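Local coordinates for acetyl-CoA hydrolase/transferase family protein (Porphyromonas gingivalis, PDB 2NVV) that probably transfers coenzyme A from acetyl-CoA to another carboxylate, or hydrolyses that thioester, and binds zinc, at residues 56-61 / 118-123; 265-270 / 285-290; 292-297 / 326-331; 391-396 / 403-408; 477-482 / 486-491. All blocks are in the same frame, centred on the assembly; numbering follows the deposited sequence.

Along the chain the five contacts follow one another without overlap. Interaction 1 lies in the seven-stranded parallel sheet of the N-terminal part, about 31 Å between centres from interactions 2 and 3. These two are neighbours, with centres 11 Å apart; they share helix 288-295, touch through L267 and L293 and through I286 with I328 and L330, and dress the small parallel sheet 279-282, 299-304, 328-330. Interactions 4 and 5, with centres 14 Å apart, also touch: M488 reaches S403, and F478 and H479 meet residues 406-408. They lie in the C-terminal part. Interactions 2, 4 and 5 lie near residues predicted to bind coenzyme A, whereas 1 and 3 are structural packing.

Interaction 1: residues 56-61 / 118-123; sequences GMFTGA and GKVDVA
F58 and K119 meet because CG of F58 stands beside its backbone N, anti to the carbonyl carbon (chi1 -63°), which carries the ring off one face of strand 55-58 toward the loop leading into strand 122-127. In V120, CG1 is anti to the backbone N (chi1 -176°), which leaves CG2 as the methyl nearer the ring. The ring touches with one corner: CE1 of F58 is 4.0 Å from O of K119, which lies near the ring plane at the edge, where the weakly positive C-H rim of an aromatic suits an oxygen. The same CE1 is 4.5 Å from CG2 of V120, a looser apolar contact that comes in obliquely. A flat, wide side chain is fitting here, since the CA atoms of F58 and V120 are 8.4 Å apart. That carbonyl of K119 also accepts a hydrogen bond from ND2 of N20, and F79 meets F58 edge-to-face. In the loop, NZ of K119 forms a salt bridge to OD1 of D121, with only a weak hydrogen bond. F58 thus packs between a face of the seven-stranded parallel sheet and the loop entering strand 122-127, within the alpha/beta N-terminal region.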
# COMPACT_ATOMS: atom_id res chain seq x y z
N GLY A 56 -25.72 -11.54 -2.46
CA GLY A 56 -24.46 -10.87 -2.22
C GLY A 56 -23.54 -11.47 -3.26
O GLY A 56 -23.66 -12.65 -3.55
N MSE A 57 -22.63 -10.69 -3.82
CA MSE A 57 -21.74 -11.20 -4.85
C MSE A 57 -20.26 -11.02 -4.60
O MSE A 57 -19.79 -9.90 -4.42
CB MSE A 57 -22.09 -10.55 -6.19
CG MSE A 57 -23.52 -10.78 -6.64
SE MSE A 57 -23.95 -9.76 -8.23
CE MSE A 57 -22.72 -10.61 -9.46
N PHE A 58 -19.53 -12.12 -4.61
CA PHE A 58 -18.08 -12.12 -4.43
C PHE A 58 -17.54 -12.69 -5.74
O PHE A 58 -17.93 -13.80 -6.13
CB PHE A 58 -17.62 -13.06 -3.30
CG PHE A 58 -18.13 -12.70 -1.93
CD1 PHE A 58 -19.06 -13.52 -1.28
CD2 PHE A 58 -17.63 -11.59 -1.25
CE1 PHE A 58 -19.49 -13.24 0.02
CE2 PHE A 58 -18.05 -11.29 0.05
CZ PHE A 58 -18.98 -12.12 0.69
N THR A 59 -16.66 -11.96 -6.42
CA THR A 59 -16.07 -12.44 -7.67
C THR A 59 -14.55 -12.23 -7.62
O THR A 59 -14.02 -11.70 -6.65
CB THR A 59 -16.62 -11.66 -8.88
OG1 THR A 59 -16.19 -10.29 -8.82
CG2 THR A 59 -18.12 -11.70 -8.90
N GLY A 60 -13.86 -12.66 -8.67
CA GLY A 60 -12.42 -12.47 -8.72
C GLY A 60 -12.21 -11.02 -9.10
O GLY A 60 -11.62 -10.25 -8.34
N ALA A 61 -12.72 -10.68 -10.27
CA ALA A 61 -12.65 -9.32 -10.80
C ALA A 61 -13.93 -9.10 -11.61
O ALA A 61 -15.03 -9.39 -11.13
CB ALA A 61 -11.42 -9.16 -11.67
N GLY A 118 -19.31 -11.98 5.56
CA GLY A 118 -20.09 -13.13 5.98
C GLY A 118 -19.80 -14.53 5.47
O GLY A 118 -18.66 -14.99 5.43
N LYS A 119 -20.88 -15.21 5.11
CA LYS A 119 -20.82 -16.57 4.61
C LYS A 119 -20.95 -16.63 3.09
O LYS A 119 -21.49 -15.72 2.47
CB LYS A 119 -21.96 -17.39 5.24
CG LYS A 119 -22.02 -18.82 4.74
CD LYS A 119 -23.46 -19.33 4.59
CE LYS A 119 -24.19 -19.44 5.92
NZ LYS A 119 -25.54 -20.06 5.77
N VAL A 120 -20.44 -17.71 2.50
CA VAL A 120 -20.56 -17.94 1.06
C VAL A 120 -21.56 -19.10 1.00
O VAL A 120 -21.24 -20.22 1.40
CB VAL A 120 -19.23 -18.41 0.42
CG1 VAL A 120 -19.42 -18.54 -1.07
CG2 VAL A 120 -18.11 -17.45 0.73
N ASP A 121 -22.76 -18.83 0.53
CA ASP A 121 -23.78 -19.86 0.46
C ASP A 121 -23.59 -20.83 -0.70
O ASP A 121 -23.63 -22.05 -0.53
CB ASP A 121 -25.16 -19.21 0.37
CG ASP A 121 -25.53 -18.50 1.64
OD1 ASP A 121 -25.80 -19.18 2.64
OD2 ASP A 121 -25.53 -17.25 1.64
N VAL A 122 -23.37 -20.29 -1.88
CA VAL A 122 -23.15 -21.12 -3.05
C VAL A 122 -22.05 -20.53 -3.93
O VAL A 122 -21.76 -19.32 -3.89
CB VAL A 122 -24.49 -21.32 -3.85
CG1 VAL A 122 -25.48 -20.22 -3.50
CG2 VAL A 122 -24.23 -21.33 -5.34
N ALA A 123 -21.40 -21.42 -4.68
CA ALA A 123 -20.34 -21.04 -5.60
C ALA A 123 -20.75 -21.52 -6.98
O ALA A 123 -21.05 -22.70 -7.17
CB ALA A 123 -19.03 -21.69 -5.18

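Interaction 2: residues 265-270 / 285-290; sequences AVLGAL and VIQDAV
Helix 261-272, which rises from the predicted CoA-binding loop G258-V262 in a way consistent with a Rossmann-type strand-turn-helix, packs through L267 against Q287, A289 and V290 at the start of helix 288-295. One methyl does all the touching. CD1 of L267 lies 3.5 Å from CB of A289, and its distance to CG2 of V290 is 3.8 Å, so it sits against two residues of the first helical turn. The side chain of Q287 comes from the opposite direction. Its amide meets the same methyl almost evenly, with CD1 of L267 3.7 Å from CD, 3.8 Å from NE2 and 3.9 Å from OE1 of Q287; the leucine therefore packs against the amide as a whole and does not point at one polar atom. Q287 can fold back this way because CG stands between its backbone N and carbonyl carbon (chi1 65°) and the chain bends again at chi2 (-94°). Alanine suits position 289, being small enough for the CA atoms of L267 and A289 to come within 6.6 Å, while leucine is long enough to reach across to the other helix. Q287 is the N-cap residue of helix 288-295. L267 and V290 also both pack on M281, which places the two helices on the parallel sheet of strands 279-282, 299-304 and 328-330. The side chain of Q287 is about 5 Å from that of V259 and about 9 Å from that of E284, the predicted active-site residue. Neighbouring helices packed on a parallel sheet recur here as in Rossmann-like domains.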
# COMPACT_ATOMS: atom_id res chain seq x y z
N ALA A 265 0.30 -1.13 -26.50
CA ALA A 265 1.36 -0.35 -27.11
C ALA A 265 2.67 -0.58 -26.35
O ALA A 265 3.73 -0.73 -26.96
CB ALA A 265 1.00 1.13 -27.11
N VAL A 266 2.58 -0.61 -25.02
CA VAL A 266 3.75 -0.82 -24.18
C VAL A 266 4.35 -2.18 -24.51
O VAL A 266 5.55 -2.28 -24.78
CB VAL A 266 3.38 -0.73 -22.68
CG1 VAL A 266 4.56 -1.13 -21.82
CG2 VAL A 266 2.97 0.68 -22.34
N LEU A 267 3.52 -3.22 -24.49
CA LEU A 267 3.99 -4.57 -24.81
C LEU A 267 4.63 -4.63 -26.19
O LEU A 267 5.67 -5.25 -26.37
CB LEU A 267 2.82 -5.56 -24.73
CG LEU A 267 2.32 -5.84 -23.31
CD1 LEU A 267 0.99 -6.56 -23.36
CD2 LEU A 267 3.35 -6.65 -22.56
N GLY A 268 4.00 -3.98 -27.16
CA GLY A 268 4.54 -3.96 -28.51
C GLY A 268 5.90 -3.28 -28.55
O GLY A 268 6.84 -3.78 -29.15
N ALA A 269 5.99 -2.13 -27.88
CA ALA A 269 7.24 -1.38 -27.85
C ALA A 269 8.37 -2.21 -27.26
O ALA A 269 9.47 -2.26 -27.80
CB ALA A 269 7.05 -0.11 -27.05
N LEU A 270 8.09 -2.88 -26.14
CA LEU A 270 9.08 -3.74 -25.49
C LEU A 270 9.57 -4.80 -26.47
O LEU A 270 10.77 -5.04 -26.59
CB LEU A 270 8.45 -4.41 -24.26
CG LEU A 270 8.04 -3.52 -23.08
CD1 LEU A 270 7.14 -4.32 -22.14
CD2 LEU A 270 9.28 -3.01 -22.34
N VAL A 285 -3.86 -10.20 -15.82
CA VAL A 285 -4.49 -10.81 -16.99
C VAL A 285 -3.59 -10.85 -18.23
O VAL A 285 -2.98 -9.85 -18.62
CB VAL A 285 -5.88 -10.13 -17.32
CG1 VAL A 285 -6.21 -9.07 -16.29
CG2 VAL A 285 -5.88 -9.55 -18.71
N ILE A 286 -3.50 -12.03 -18.83
CA ILE A 286 -2.69 -12.24 -20.01
C ILE A 286 -3.57 -11.96 -21.21
O ILE A 286 -4.60 -12.61 -21.39
CB ILE A 286 -2.18 -13.70 -20.03
CG1 ILE A 286 -1.42 -13.97 -18.72
CG2 ILE A 286 -1.28 -13.92 -21.21
CD1 ILE A 286 -1.14 -15.43 -18.46
N GLN A 287 -3.19 -10.97 -22.02
CA GLN A 287 -3.97 -10.60 -23.19
C GLN A 287 -3.34 -11.07 -24.50
O GLN A 287 -2.26 -11.68 -24.51
CB GLN A 287 -4.17 -9.09 -23.23
CG GLN A 287 -2.88 -8.30 -23.41
CD GLN A 287 -2.26 -7.86 -22.09
OE1 GLN A 287 -2.48 -6.73 -21.64
NE2 GLN A 287 -1.50 -8.74 -21.46
N ASP A 288 -4.02 -10.78 -25.61
CA ASP A 288 -3.54 -11.16 -26.93
C ASP A 288 -2.13 -10.65 -27.17
O ASP A 288 -1.27 -11.39 -27.64
CB ASP A 288 -4.45 -10.59 -28.02
CG ASP A 288 -5.80 -11.28 -28.06
OD1 ASP A 288 -6.64 -10.87 -28.88
OD2 ASP A 288 -6.02 -12.23 -27.30
N ALA A 289 -1.89 -9.38 -26.83
CA ALA A 289 -0.58 -8.77 -27.02
C ALA A 289 0.56 -9.59 -26.44
O ALA A 289 1.64 -9.66 -27.02
CB ALA A 289 -0.57 -7.37 -26.44
N VAL A 290 0.32 -10.22 -25.29
CA VAL A 290 1.34 -11.05 -24.63
C VAL A 290 1.57 -12.33 -25.43
O VAL A 290 2.70 -12.74 -25.67
CB VAL A 290 0.91 -11.42 -23.18
CG1 VAL A 290 1.83 -12.48 -22.61
CG2 VAL A 290 0.95 -10.18 -22.30

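Interaction 3: residues 292-297 / 326-331; sequences ALMKKG and DKILLR
Apolar contact is what joins M294, near the end of helix 288-295, to K327 and I328 at the start of strand 328-330. M294, a selenomethionine, reaches out with CG anti to its backbone N (chi1 -159°), runs on extended through chi2, and turns only at the selenium, so that its end reaches I328 and the lysine stem. SE of M294 is 4.0 Å from CG1 of I328, and the two side chains cross at about a right angle. CE of M294 is modelled against the same isoleucine and the aliphatic part of K327, but it comes too close to CB of K327, so its place is uncertain. A long, flexible, unbranched side chain suits this place, since the CA atoms of M294 and K327 are 8.3 Å apart, and the lysine can give its methylenes to the contact while its charge goes elsewhere. F324 of helix 321-324 packs on M294 as well.

The polar interactions do not join the two segments; K327 turns to F323 and D326. NZ of K327, swung aside by a bend at chi4, hydrogen-bonds O of F323, makes a cation-pi contact with the ring of F323, and forms a salt bridge, weak as a hydrogen bond, 3.1 Å from OD2 of D326. Where the helix stops, N of G297 donates to O of M294 at 3.0 Å, and the positive phi of G297 (68°) is readily adopted by glycine. Helix 288-295 connects the parallel strands 279-282 and 299-304 and packs also on the next strand, 328-330, as the helix of a beta-alpha-beta crossover.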
# COMPACT_ATOMS: atom_id res chain seq x y z
N ALA A 292 1.08 -12.80 -28.58
CA ALA A 292 1.76 -12.45 -29.82
C ALA A 292 3.28 -12.41 -29.63
O ALA A 292 4.02 -12.95 -30.45
CB ALA A 292 1.25 -11.10 -30.33
N LEU A 293 3.72 -11.76 -28.55
CA LEU A 293 5.14 -11.66 -28.24
C LEU A 293 5.72 -13.00 -27.84
O LEU A 293 6.91 -13.27 -28.03
CB LEU A 293 5.36 -10.66 -27.10
CG LEU A 293 5.08 -9.21 -27.50
CD1 LEU A 293 5.24 -8.29 -26.30
CD2 LEU A 293 6.04 -8.82 -28.63
N MSE A 294 4.86 -13.85 -27.28
CA MSE A 294 5.24 -15.18 -26.85
C MSE A 294 5.58 -16.05 -28.06
O MSE A 294 6.57 -16.78 -28.06
CB MSE A 294 4.08 -15.80 -26.06
CG MSE A 294 4.48 -16.93 -25.16
SE MSE A 294 3.03 -17.38 -23.98
CE MSE A 294 2.93 -19.27 -24.39
N LYS A 295 4.75 -15.96 -29.11
CA LYS A 295 4.97 -16.73 -30.33
C LYS A 295 6.26 -16.30 -31.05
O LYS A 295 6.82 -17.05 -31.84
CB LYS A 295 3.78 -16.58 -31.27
CG LYS A 295 2.44 -16.81 -30.60
CD LYS A 295 1.57 -17.74 -31.43
CE LYS A 295 1.30 -17.19 -32.81
NZ LYS A 295 0.70 -18.25 -33.65
N LYS A 296 6.72 -15.09 -30.75
CA LYS A 296 7.95 -14.59 -31.36
C LYS A 296 9.14 -14.77 -30.41
O LYS A 296 10.23 -14.22 -30.65
CB LYS A 296 7.79 -13.11 -31.73
CG LYS A 296 6.61 -12.82 -32.64
CD LYS A 296 6.69 -11.42 -33.22
CE LYS A 296 6.69 -10.35 -32.13
NZ LYS A 296 6.93 -8.98 -32.68
N GLY A 297 8.92 -15.53 -29.34
CA GLY A 297 9.98 -15.77 -28.38
C GLY A 297 10.35 -14.52 -27.60
O GLY A 297 11.31 -14.50 -26.83
N ASP A 326 3.51 -25.09 -21.31
CA ASP A 326 4.61 -24.84 -20.38
C ASP A 326 5.06 -23.38 -20.33
O ASP A 326 6.09 -23.06 -19.73
CB ASP A 326 5.80 -25.72 -20.77
CG ASP A 326 6.10 -25.65 -22.26
OD1 ASP A 326 5.25 -26.12 -23.06
OD2 ASP A 326 7.16 -25.11 -22.64
N LYS A 327 4.30 -22.48 -20.96
CA LYS A 327 4.67 -21.07 -20.97
C LYS A 327 3.65 -20.18 -20.31
O LYS A 327 3.91 -18.99 -20.08
CB LYS A 327 4.91 -20.60 -22.39
CG LYS A 327 6.06 -21.27 -23.09
CD LYS A 327 6.16 -20.84 -24.55
CE LYS A 327 7.31 -21.57 -25.24
NZ LYS A 327 7.23 -23.05 -25.01
N ILE A 328 2.49 -20.74 -20.00
CA ILE A 328 1.42 -19.98 -19.36
C ILE A 328 1.05 -20.66 -18.07
O ILE A 328 0.93 -21.87 -18.03
CB ILE A 328 0.16 -19.91 -20.25
CG1 ILE A 328 0.49 -19.24 -21.59
CG2 ILE A 328 -0.94 -19.14 -19.52
CD1 ILE A 328 -0.60 -19.40 -22.61
N LEU A 329 0.87 -19.88 -17.01
CA LEU A 329 0.48 -20.44 -15.72
C LEU A 329 -0.53 -19.49 -15.09
O LEU A 329 -0.25 -18.31 -14.94
CB LEU A 329 1.70 -20.58 -14.81
CG LEU A 329 1.50 -21.40 -13.53
CD1 LEU A 329 1.12 -22.84 -13.86
CD2 LEU A 329 2.78 -21.35 -12.73
N LEU A 330 -1.71 -20.02 -14.75
CA LEU A 330 -2.75 -19.21 -14.13
C LEU A 330 -2.86 -19.50 -12.64
O LEU A 330 -2.92 -20.67 -12.23
CB LEU A 330 -4.09 -19.46 -14.83
CG LEU A 330 -4.12 -19.21 -16.34
CD1 LEU A 330 -5.53 -19.37 -16.85
CD2 LEU A 330 -3.63 -17.82 -16.65
N ARG A 331 -2.88 -18.44 -11.84
CA ARG A 331 -2.95 -18.55 -10.39
C ARG A 331 -4.13 -17.78 -9.80
O ARG A 331 -4.74 -16.94 -10.47
CB ARG A 331 -1.67 -18.00 -9.76
CG ARG A 331 -0.35 -18.44 -10.39
CD ARG A 331 0.77 -17.54 -9.89
NE ARG A 331 2.07 -17.83 -10.49
CZ ARG A 331 2.87 -18.81 -10.10
NH1 ARG A 331 4.04 -19.00 -10.70
NH2 ARG A 331 2.51 -19.61 -9.09

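Interaction 4: residues 391-396 / 403-408; sequences FTTPSV and SSFVPM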
# COMPACT_ATOMS: atom_id res chain seq x y z
N PHE A 391 3.17 4.73 -14.05
CA PHE A 391 1.80 5.05 -14.39
C PHE A 391 1.80 5.78 -15.73
O PHE A 391 2.55 6.74 -15.93
CB PHE A 391 1.17 5.89 -13.29
CG PHE A 391 0.60 5.07 -12.17
CD1 PHE A 391 -0.65 4.45 -12.31
CD2 PHE A 391 1.31 4.89 -10.99
CE1 PHE A 391 -1.18 3.66 -11.29
CE2 PHE A 391 0.79 4.10 -9.96
CZ PHE A 391 -0.46 3.49 -10.11
N THR A 392 0.97 5.29 -16.64
CA THR A 392 0.84 5.87 -17.97
C THR A 392 -0.52 6.50 -18.15
O THR A 392 -1.47 6.13 -17.47
CB THR A 392 1.00 4.81 -19.04
OG1 THR A 392 0.03 3.79 -18.79
CG2 THR A 392 2.39 4.21 -19.02
N THR A 393 -0.60 7.44 -19.08
CA THR A 393 -1.86 8.13 -19.36
C THR A 393 -1.69 9.21 -20.42
O THR A 393 -0.73 9.99 -20.40
CB THR A 393 -2.44 8.84 -18.12
OG1 THR A 393 -3.60 9.58 -18.50
CG2 THR A 393 -1.42 9.82 -17.53
N PRO A 394 -2.62 9.26 -21.40
CA PRO A 394 -2.49 10.31 -22.40
C PRO A 394 -2.60 11.60 -21.60
O PRO A 394 -3.29 11.64 -20.59
CB PRO A 394 -3.69 10.05 -23.32
CG PRO A 394 -4.67 9.33 -22.43
CD PRO A 394 -3.78 8.40 -21.67
N SER A 395 -1.90 12.64 -22.03
CA SER A 395 -1.92 13.91 -21.29
C SER A 395 -3.28 14.60 -21.24
O SER A 395 -3.62 15.24 -20.25
CB SER A 395 -0.89 14.88 -21.88
OG SER A 395 -1.29 15.35 -23.16
N VAL A 396 -4.06 14.48 -22.31
CA VAL A 396 -5.36 15.14 -22.35
C VAL A 396 -6.50 14.25 -22.80
O VAL A 396 -6.30 13.08 -23.12
CB VAL A 396 -5.31 16.39 -23.28
CG1 VAL A 396 -4.27 17.38 -22.77
CG2 VAL A 396 -5.01 15.97 -24.71
N SER A 403 -7.72 17.92 -19.02
CA SER A 403 -6.33 17.61 -18.75
C SER A 403 -6.26 16.37 -17.84
O SER A 403 -6.99 16.28 -16.85
CB SER A 403 -5.65 18.79 -18.06
OG SER A 403 -4.36 18.43 -17.60
N SER A 404 -5.39 15.43 -18.17
CA SER A 404 -5.22 14.23 -17.35
C SER A 404 -4.44 14.58 -16.09
O SER A 404 -4.42 13.81 -15.13
CB SER A 404 -4.48 13.15 -18.11
OG SER A 404 -5.20 12.76 -19.26
N PHE A 405 -3.81 15.74 -16.10
CA PHE A 405 -3.01 16.22 -14.96
C PHE A 405 -3.71 17.42 -14.32
O PHE A 405 -4.06 18.38 -15.00
CB PHE A 405 -1.61 16.60 -15.44
CG PHE A 405 -0.81 15.43 -15.91
CD1 PHE A 405 -0.09 14.65 -15.01
CD2 PHE A 405 -0.84 15.05 -17.25
CE1 PHE A 405 0.59 13.52 -15.44
CE2 PHE A 405 -0.16 13.92 -17.68
CZ PHE A 405 0.55 13.15 -16.77
N VAL A 406 -3.89 17.34 -13.01
CA VAL A 406 -4.58 18.37 -12.27
C VAL A 406 -3.84 18.78 -11.00
O VAL A 406 -2.92 18.09 -10.56
CB VAL A 406 -5.97 17.85 -11.87
CG1 VAL A 406 -6.79 17.54 -13.12
CG2 VAL A 406 -5.82 16.60 -11.03
N PRO A 407 -4.21 19.92 -10.40
CA PRO A 407 -3.56 20.39 -9.17
C PRO A 407 -3.63 19.32 -8.08
O PRO A 407 -2.63 19.02 -7.43
CB PRO A 407 -4.35 21.64 -8.81
CG PRO A 407 -4.77 22.17 -10.16
CD PRO A 407 -5.18 20.92 -10.90
N MSE A 408 -4.82 18.76 -7.89
CA MSE A 408 -5.06 17.70 -6.92
C MSE A 408 -6.05 16.72 -7.52
O MSE A 408 -7.02 17.14 -8.14
CB MSE A 408 -5.64 18.26 -5.62
CG MSE A 408 -5.71 17.24 -4.50
SE MSE A 408 -6.78 17.78 -2.96
CE MSE A 408 -5.46 18.78 -1.94
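The F405 ring meets S395 and T393 along one side: CE2 of F405 is 4.0 Å from CA of S395, which lies at the ring edge near its plane, and CZ is 3.9 Å from CG2 of T393, which approaches obliquely. The side chains of T393 and F405 lie alongside each other, pointing in opposite senses. The carbonyl of P394 is a second flat group. Its O accepts from S404 OG at 2.6 Å and from T393 OG1 at 3.0 Å, the two hydroxyls coming from opposite faces of the carbonyl plane, each tilted from it. Small hydroxyl side chains suit this place, as both can crowd round one oxygen. S404 gets there with OG beside its backbone N (chi1 -62°). These bonds lie at the base of a beta hairpin, formed by strands 396-397 and 402-403, whose turn carries K398, predicted to bind CoA; V396 and S403 are an antiparallel non-hydrogen-bonded pair. Next to that pair, N of S404 donates to O of S395 at 2.7 Å, with an angle of 161° at the hydrogen. S403 OG turns along its own segment and donates to O of F405 at 2.6 Å, on a lone pair in the carbonyl plane. S395 OG bonds E425.

Interaction 5: residues 477-482 / 486-491; sequences AFHQEL and GDMRNV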
# COMPACT_ATOMS: atom_id res chain seq x y z
N ALA A 477 -10.14 23.65 -9.06
CA ALA A 477 -10.60 24.57 -10.09
C ALA A 477 -10.68 23.92 -11.46
O ALA A 477 -11.59 24.21 -12.24
CB ALA A 477 -9.67 25.77 -10.14
N PHE A 478 -9.73 23.04 -11.78
CA PHE A 478 -9.73 22.35 -13.07
C PHE A 478 -11.03 21.56 -13.26
O PHE A 478 -11.69 21.66 -14.29
CB PHE A 478 -8.52 21.41 -13.15
CG PHE A 478 -7.29 22.06 -13.71
CD1 PHE A 478 -6.93 23.35 -13.34
CD2 PHE A 478 -6.48 21.37 -14.60
CE1 PHE A 478 -5.78 23.95 -13.85
CE2 PHE A 478 -5.33 21.97 -15.13
CZ PHE A 478 -4.98 23.27 -14.75
N HIS A 479 -11.38 20.77 -12.25
CA HIS A 479 -12.58 19.94 -12.25
C HIS A 479 -13.82 20.82 -12.24
O HIS A 479 -14.81 20.53 -12.93
CB HIS A 479 -12.60 19.06 -11.01
CG HIS A 479 -11.39 18.19 -10.87
ND1 HIS A 479 -11.27 16.98 -11.52
CD2 HIS A 479 -10.26 18.34 -10.13
CE1 HIS A 479 -10.12 16.42 -11.19
NE2 HIS A 479 -9.49 17.22 -10.35
N GLN A 480 -13.77 21.88 -11.44
CA GLN A 480 -14.87 22.81 -11.34
C GLN A 480 -15.10 23.50 -12.67
O GLN A 480 -16.24 23.65 -13.09
CB GLN A 480 -14.60 23.86 -10.26
CG GLN A 480 -14.80 23.36 -8.84
CD GLN A 480 -14.42 24.40 -7.80
OE1 GLN A 480 -14.97 24.43 -6.70
NE2 GLN A 480 -13.47 25.26 -8.13
N GLU A 481 -14.02 23.90 -13.33
CA GLU A 481 -14.13 24.58 -14.63
C GLU A 481 -14.67 23.67 -15.71
O GLU A 481 -15.36 24.12 -16.61
CB GLU A 481 -12.78 25.15 -15.08
CG GLU A 481 -12.86 25.96 -16.37
CD GLU A 481 -13.73 27.21 -16.24
OE1 GLU A 481 -14.31 27.65 -17.25
OE2 GLU A 481 -13.83 27.77 -15.12
N LEU A 482 -14.35 22.38 -15.63
CA LEU A 482 -14.85 21.44 -16.63
C LEU A 482 -16.36 21.42 -16.56
O LEU A 482 -17.04 21.36 -17.58
CB LEU A 482 -14.32 20.03 -16.35
CG LEU A 482 -14.95 18.92 -17.20
CD1 LEU A 482 -14.66 19.16 -18.69
CD2 LEU A 482 -14.38 17.58 -16.76
N GLY A 486 -16.68 23.36 -19.61
CA GLY A 486 -16.49 22.18 -20.44
C GLY A 486 -15.07 22.15 -20.98
O GLY A 486 -14.69 21.24 -21.72
N ASP A 487 -14.29 23.16 -20.61
CA ASP A 487 -12.91 23.27 -21.05
C ASP A 487 -12.04 23.78 -19.90
O ASP A 487 -12.15 24.93 -19.48
CB ASP A 487 -12.80 24.24 -22.23
CG ASP A 487 -11.44 24.19 -22.90
OD1 ASP A 487 -10.42 24.04 -22.20
OD2 ASP A 487 -11.38 24.30 -24.14
N MSE A 488 -11.15 22.93 -19.39
CA MSE A 488 -10.30 23.30 -18.28
C MSE A 488 -9.32 24.42 -18.59
O MSE A 488 -8.80 25.06 -17.68
CB MSE A 488 -9.52 22.07 -17.78
CG MSE A 488 -10.40 20.91 -17.35
SE MSE A 488 -9.36 19.50 -16.52
CE MSE A 488 -10.79 18.58 -15.55
N ARG A 489 -9.06 24.67 -19.87
CA ARG A 489 -8.11 25.73 -20.24
C ARG A 489 -8.64 27.11 -19.91
O ARG A 489 -7.90 28.08 -19.93
CB ARG A 489 -7.80 25.68 -21.74
CG ARG A 489 -7.03 24.45 -22.21
CD ARG A 489 -7.88 23.69 -23.19
NE ARG A 489 -7.23 23.53 -24.48
CZ ARG A 489 -7.88 23.22 -25.60
NH1 ARG A 489 -9.20 23.07 -25.58
NH2 ARG A 489 -7.20 23.04 -26.73
N ASN A 490 -9.94 27.19 -19.62
CA ASN A 490 -10.58 28.45 -19.26
C ASN A 490 -10.30 28.89 -17.83
O ASN A 490 -10.81 29.92 -17.38
CB ASN A 490 -12.09 28.35 -19.46
CG ASN A 490 -12.47 28.27 -20.89
OD1 ASN A 490 -11.91 29.00 -21.72
ND2 ASN A 490 -13.41 27.40 -21.21
N VAL A 491 -9.48 28.12 -17.13
CA VAL A 491 -9.17 28.45 -15.76
C VAL A 491 -8.22 29.63 -15.68
O VAL A 491 -7.32 29.78 -16.50
CB VAL A 491 -8.54 27.24 -15.01
CG1 VAL A 491 -7.97 27.68 -13.68
CG2 VAL A 491 -9.59 26.16 -14.79
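The carboxylate of E481 is gripped at both oxygens, OE1 by the hydroxyl of S485 and OE2 by that of Y496, and OE1 also packs against CB of N490. E481 leaves the helix with CG anti to the backbone N (chi1 -176°), which puts CG of E481 3.4 Å from O of D487; the bend at chi2 then turns the carboxylate toward N490. Nearer the backbone, CB of E481 is 3.4 Å from CG2 of V491. Glutamate suits the place, pairing an aliphatic stem with an acid that accepts from S485 and Y496. The helix gives way at G486, whose positive phi (92°) calls for glycine; its N makes a weak bond to O of E481 at 3.4 Å.

M488, a selenomethionine, runs extended across the helix surface. SE of M488 is 3.9 Å from CD2 of F478, an oblique Met-aromatic contact with SE 63° off the ring normal, and CE of M488 is 3.9 Å from CB of L482. In the loop, R489 forms salt bridges to D487 and D451, the geometry of the first being less sure.

Helix 477-484 and its tail thus pack between neighbours: L455 of helix 453-459 touches F478 and V491, strand 402-403 meets L482 and M488, V406 of strand 405-406 touches F478 and H479, and L472 of the second subunit touches H479.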